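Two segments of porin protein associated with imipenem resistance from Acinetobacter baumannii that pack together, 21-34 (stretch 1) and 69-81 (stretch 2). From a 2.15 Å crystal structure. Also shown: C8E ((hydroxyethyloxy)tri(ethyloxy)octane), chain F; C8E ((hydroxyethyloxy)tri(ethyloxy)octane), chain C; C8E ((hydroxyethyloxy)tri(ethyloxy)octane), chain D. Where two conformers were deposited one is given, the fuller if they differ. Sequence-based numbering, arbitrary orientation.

Stretch 1, residues 21-34: ARAEVGTTGYGGAL
Stretch 2, residues 69-81: DMDNNNVYLNAEI

Stretch 1 is a β-hairpin. Strands 21-26 and 29-34 are joined by a type I turn from Gly26 to Gly29. Its backbone pairs are Arg22 with Ala33, Glu24 with Gly31 and Gly26 with Gly29; Arg22 N to Ala33 O is 2.9 Å. Gly29 (107/-173) and Gly31 (161/-131) adopt angles that call for glycine. Stretch 2 is one extended strand. It runs at 30° to strand 29-34 and 138° to strand 21-26. No backbone-to-backbone hydrogen bonds join the stretches; side chains meet each other and turn carbonyls, burying 402 Å².

Near the turn, Gly29 CA lies 5.7 Å from Asn72 CA. A CB on Gly29 would sit 3.1 Å from Asn72 CB. Asn74 (chi1 m) gives a weak hydrogen bond from ND2 to Thr28 O, 3.1 Å. Met70 (t, t, p) brings SD to 3.3 Å from Thr27 O.

Farther along, a buried polar network forms. Arg22 (p, t, t) extends its guanidinium to stretch 2. Its NH1 makes a salt bridge to Glu80 OE2, 2.8 Å, and its NH2 donates to Tyr76 OH, 3.0 Å. Tyr76 (p, chi2 87°) donates OH to Glu24 OE2, a very short 2.4 Å. Arg22 NE bridges to Glu24 OE1, 2.8 Å. Water 1 links Arg22 NH2 (3.0 Å) and Glu80 OE2 (2.7 Å). Small Ala33 places CB 3.5 Å from Tyr76 OH.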

# COMPACT_ATOMS: atom_id res chain seq x y z
N ALA A 21 39.19 4.88 0.10
CA ALA A 21 38.34 5.39 1.15
C ALA A 21 36.91 5.46 0.63
O ALA A 21 36.66 5.40 -0.58
CB ALA A 21 38.81 6.76 1.61
N ARG A 22 35.96 5.55 1.53
CA ARG A 22 34.59 5.68 1.08
C ARG A 22 33.82 6.63 1.98
O ARG A 22 34.17 6.79 3.15
CB ARG A 22 33.91 4.31 0.99
CG ARG A 22 33.51 3.67 2.32
CD ARG A 22 32.94 2.26 2.13
NE ARG A 22 32.66 1.62 3.41
CZ ARG A 22 32.70 0.31 3.65
NH1 ARG A 22 33.03 -0.55 2.67
NH2 ARG A 22 32.42 -0.15 4.86
N ALA A 23 32.81 7.26 1.40
CA ALA A 23 31.88 8.09 2.15
C ALA A 23 30.54 7.38 2.13
O ALA A 23 30.16 6.81 1.10
CB ALA A 23 31.75 9.46 1.50
N GLU A 24 29.82 7.41 3.25
CA GLU A 24 28.60 6.65 3.35
C GLU A 24 27.58 7.33 4.25
O GLU A 24 27.92 8.12 5.14
CB GLU A 24 28.89 5.23 3.86
CG GLU A 24 29.39 5.17 5.32
CD GLU A 24 30.32 3.98 5.58
OE1 GLU A 24 30.97 3.50 4.62
OE2 GLU A 24 30.40 3.52 6.73
N VAL A 25 26.32 7.02 3.98
CA VAL A 25 25.19 7.50 4.76
C VAL A 25 24.26 6.30 4.96
O VAL A 25 23.97 5.54 4.03
CB VAL A 25 24.46 8.67 4.05
CG1 VAL A 25 24.06 8.29 2.61
CG2 VAL A 25 23.27 9.13 4.84
N GLY A 26 23.81 6.10 6.19
CA GLY A 26 22.92 4.99 6.45
C GLY A 26 22.18 5.09 7.76
O GLY A 26 22.18 6.14 8.42
N THR A 27 21.57 3.99 8.16
CA THR A 27 20.68 3.99 9.33
C THR A 27 21.42 4.10 10.67
O THR A 27 20.79 4.37 11.71
CB THR A 27 19.76 2.75 9.33
OG1 THR A 27 20.54 1.55 9.35
CG2 THR A 27 18.87 2.74 8.08
N THR A 28 22.74 3.90 10.66
CA THR A 28 23.53 4.13 11.86
C THR A 28 24.37 5.40 11.76
O THR A 28 25.38 5.57 12.45
CB THR A 28 24.44 2.94 12.20
OG1 THR A 28 25.26 2.61 11.07
CG2 THR A 28 23.61 1.72 12.62
N GLY A 29 23.94 6.31 10.89
CA GLY A 29 24.59 7.59 10.74
C GLY A 29 25.39 7.69 9.45
O GLY A 29 25.35 6.80 8.58
N TYR A 30 26.12 8.78 9.33
CA TYR A 30 26.93 9.05 8.16
C TYR A 30 28.39 9.15 8.56
O TYR A 30 28.73 9.37 9.72
CB TYR A 30 26.47 10.33 7.44
CG TYR A 30 26.41 11.55 8.32
CD1 TYR A 30 25.35 11.76 9.20
CD2 TYR A 30 27.42 12.51 8.27
CE1 TYR A 30 25.30 12.88 10.01
CE2 TYR A 30 27.37 13.64 9.09
CZ TYR A 30 26.31 13.82 9.95
OH TYR A 30 26.27 14.94 10.75
N GLY A 31 29.26 8.97 7.57
CA GLY A 31 30.69 9.06 7.80
C GLY A 31 31.41 8.38 6.66
O GLY A 31 31.11 8.64 5.49
N GLY A 32 32.35 7.51 6.99
CA GLY A 32 33.05 6.75 5.98
C GLY A 32 34.09 5.83 6.56
O GLY A 32 34.13 5.63 7.77
N ALA A 33 34.94 5.30 5.70
CA ALA A 33 35.91 4.29 6.09
C ALA A 33 37.18 4.38 5.25
O ALA A 33 37.15 4.86 4.12
CB ALA A 33 35.31 2.86 6.01
N LEU A 34 38.28 3.90 5.82
CA LEU A 34 39.52 3.67 5.08
C LEU A 34 39.46 2.22 4.66
O LEU A 34 38.92 1.38 5.41
CB LEU A 34 40.71 3.89 6.02
CG LEU A 34 41.84 4.85 5.67
CD1 LEU A 34 41.36 6.02 4.85
CD2 LEU A 34 42.48 5.32 6.97
N ASP A 69 14.35 11.67 16.40
CA ASP A 69 15.71 12.12 16.66
C ASP A 69 16.62 10.90 16.74
O ASP A 69 16.23 9.85 17.26
CB ASP A 69 15.78 12.94 17.96
CG ASP A 69 15.04 14.26 17.86
OD1 ASP A 69 15.02 14.85 16.76
OD2 ASP A 69 14.48 14.72 18.88
N MET A 70 17.82 11.04 16.20
CA MET A 70 18.77 9.94 16.21
C MET A 70 20.18 10.47 16.38
O MET A 70 20.59 11.40 15.69
CB MET A 70 18.65 9.11 14.94
CG MET A 70 19.67 7.97 14.83
SD MET A 70 19.49 6.95 13.36
CE MET A 70 20.28 7.96 12.10
N ASP A 71 20.93 9.88 17.30
CA ASP A 71 22.31 10.28 17.53
C ASP A 71 23.19 9.03 17.45
O ASP A 71 22.92 8.03 18.10
CB ASP A 71 22.43 10.95 18.91
CG ASP A 71 23.81 11.51 19.17
OD1 ASP A 71 24.59 11.69 18.21
OD2 ASP A 71 24.12 11.79 20.35
N ASN A 72 24.23 9.10 16.62
CA ASN A 72 25.09 7.94 16.38
C ASN A 72 26.56 8.26 16.67
O ASN A 72 27.02 9.40 16.51
CB ASN A 72 24.93 7.41 14.95
CG ASN A 72 23.48 7.38 14.49
OD1 ASN A 72 22.95 8.38 13.99
ND2 ASN A 72 22.83 6.23 14.64
N ASN A 73 27.30 7.24 17.10
CA ASN A 73 28.71 7.38 17.42
C ASN A 73 29.34 6.00 17.38
O ASN A 73 29.62 5.40 18.41
CB ASN A 73 28.90 8.03 18.80
CG ASN A 73 30.34 8.47 19.04
OD1 ASN A 73 31.02 8.97 18.14
ND2 ASN A 73 30.80 8.29 20.27
N ASN A 74 29.56 5.51 16.17
CA ASN A 74 29.98 4.14 15.96
C ASN A 74 31.34 4.07 15.26
O ASN A 74 31.59 4.83 14.32
CB ASN A 74 28.94 3.45 15.11
CG ASN A 74 27.54 3.60 15.68
OD1 ASN A 74 27.29 3.24 16.82
ND2 ASN A 74 26.64 4.16 14.88
N VAL A 75 32.20 3.17 15.73
CA VAL A 75 33.45 2.85 15.05
C VAL A 75 33.43 1.37 14.68
O VAL A 75 33.15 0.53 15.52
CB VAL A 75 34.68 3.06 15.96
CG1 VAL A 75 35.97 2.68 15.23
CG2 VAL A 75 34.75 4.49 16.46
N TYR A 76 33.75 1.05 13.43
CA TYR A 76 33.68 -0.35 13.00
C TYR A 76 34.89 -0.84 12.24
O TYR A 76 35.57 -0.08 11.53
CB TYR A 76 32.39 -0.61 12.21
CG TYR A 76 32.33 0.08 10.85
CD1 TYR A 76 32.87 -0.53 9.71
CD2 TYR A 76 31.71 1.31 10.69
CE1 TYR A 76 32.82 0.09 8.46
CE2 TYR A 76 31.66 1.95 9.45
CZ TYR A 76 32.21 1.32 8.33
OH TYR A 76 32.17 1.90 7.08
N LEU A 77 35.17 -2.12 12.39
CA LEU A 77 36.21 -2.77 11.61
C LEU A 77 35.63 -4.04 10.98
O LEU A 77 35.24 -4.97 11.69
CB LEU A 77 37.41 -3.11 12.49
CG LEU A 77 38.56 -3.79 11.76
CD1 LEU A 77 39.11 -2.87 10.66
CD2 LEU A 77 39.64 -4.18 12.73
N ASN A 78 35.56 -4.05 9.66
CA ASN A 78 35.05 -5.21 8.94
C ASN A 78 36.05 -5.84 8.00
O ASN A 78 36.79 -5.13 7.30
CB ASN A 78 33.80 -4.85 8.12
CG ASN A 78 32.64 -4.46 8.99
OD1 ASN A 78 32.48 -5.01 10.06
ND2 ASN A 78 31.83 -3.51 8.53
N ALA A 79 36.07 -7.16 7.98
CA ALA A 79 36.65 -7.90 6.85
C ALA A 79 35.60 -7.95 5.74
O ALA A 79 34.41 -8.17 6.01
CB ALA A 79 37.02 -9.31 7.28
N GLU A 80 36.03 -7.75 4.50
CA GLU A 80 35.14 -7.93 3.36
C GLU A 80 35.64 -9.07 2.46
O GLU A 80 36.77 -9.05 1.97
CB GLU A 80 34.98 -6.63 2.56
CG GLU A 80 34.58 -5.43 3.42
CD GLU A 80 34.27 -4.19 2.59
OE1 GLU A 80 34.74 -4.11 1.42
OE2 GLU A 80 33.55 -3.31 3.09
N ILE A 81 34.78 -10.05 2.25
CA ILE A 81 35.15 -11.21 1.45
C ILE A 81 34.39 -11.19 0.14
O ILE A 81 33.16 -11.20 0.11
CB ILE A 81 34.89 -12.54 2.20
CG1 ILE A 81 35.83 -12.66 3.40
CG2 ILE A 81 35.11 -13.74 1.24
CD1 ILE A 81 35.27 -12.20 4.71
C4 C8E F . 24.08 4.58 -5.11
C5 C8E F . 24.72 5.08 -3.83
C6 C8E F . 25.44 6.41 -4.05
C7 C8E F . 25.29 7.32 -2.83
O9 C8E F . 27.62 9.63 0.79
C10 C8E F . 27.84 10.99 1.10
C11 C8E F . 27.67 11.20 2.60
O12 C8E F . 28.92 11.33 3.26
C13 C8E F . 28.84 12.14 4.42
C14 C8E F . 30.20 12.74 4.73
C16 C8E F . 31.17 12.64 8.29
C17 C8E F . 31.85 11.95 9.46
O18 C8E F . 31.80 12.79 10.60
C19 C8E F . 30.48 13.03 11.03
C20 C8E F . 30.52 13.73 12.38
O21 C8E F . 29.70 14.88 12.31
C1 C8E C . 38.73 6.07 10.48
C2 C8E C . 38.11 5.70 11.82
C3 C8E C . 38.39 6.77 12.87
C4 C8E C . 37.96 6.34 14.28
C5 C8E C . 36.99 7.35 14.89
C6 C8E C . 37.17 7.54 16.39
C7 C8E C . 35.82 7.82 17.06
C8 C8E C . 35.95 7.95 18.57
O9 C8E C . 34.69 7.79 19.19
C10 C8E C . 34.52 6.51 19.75
C1 C8E D . 19.87 0.53 0.25
C2 C8E D . 20.34 -0.41 1.35
C3 C8E D . 19.28 -0.51 2.45
C5 C8E D . 18.03 -1.65 6.65
C6 C8E D . 17.45 -2.10 7.99
C7 C8E D . 16.45 -1.09 8.55
C8 C8E D . 17.09 -0.06 9.48
O9 C8E D . 16.36 0.08 10.68
C10 C8E D . 17.12 0.72 11.69
C11 C8E D . 16.25 1.17 12.86
O12 C8E D . 16.29 0.20 13.89
C13 C8E D . 16.09 0.72 15.19
C14 C8E D . 16.23 -0.44 16.16
O15 C8E D . 16.02 -1.62 15.41
C16 C8E D . 15.05 -2.49 15.94
C17 C8E D . 15.25 -3.88 15.34
O18 C8E D . 14.08 -4.26 14.66
O HOH W 1 32.16 -3.06 5.37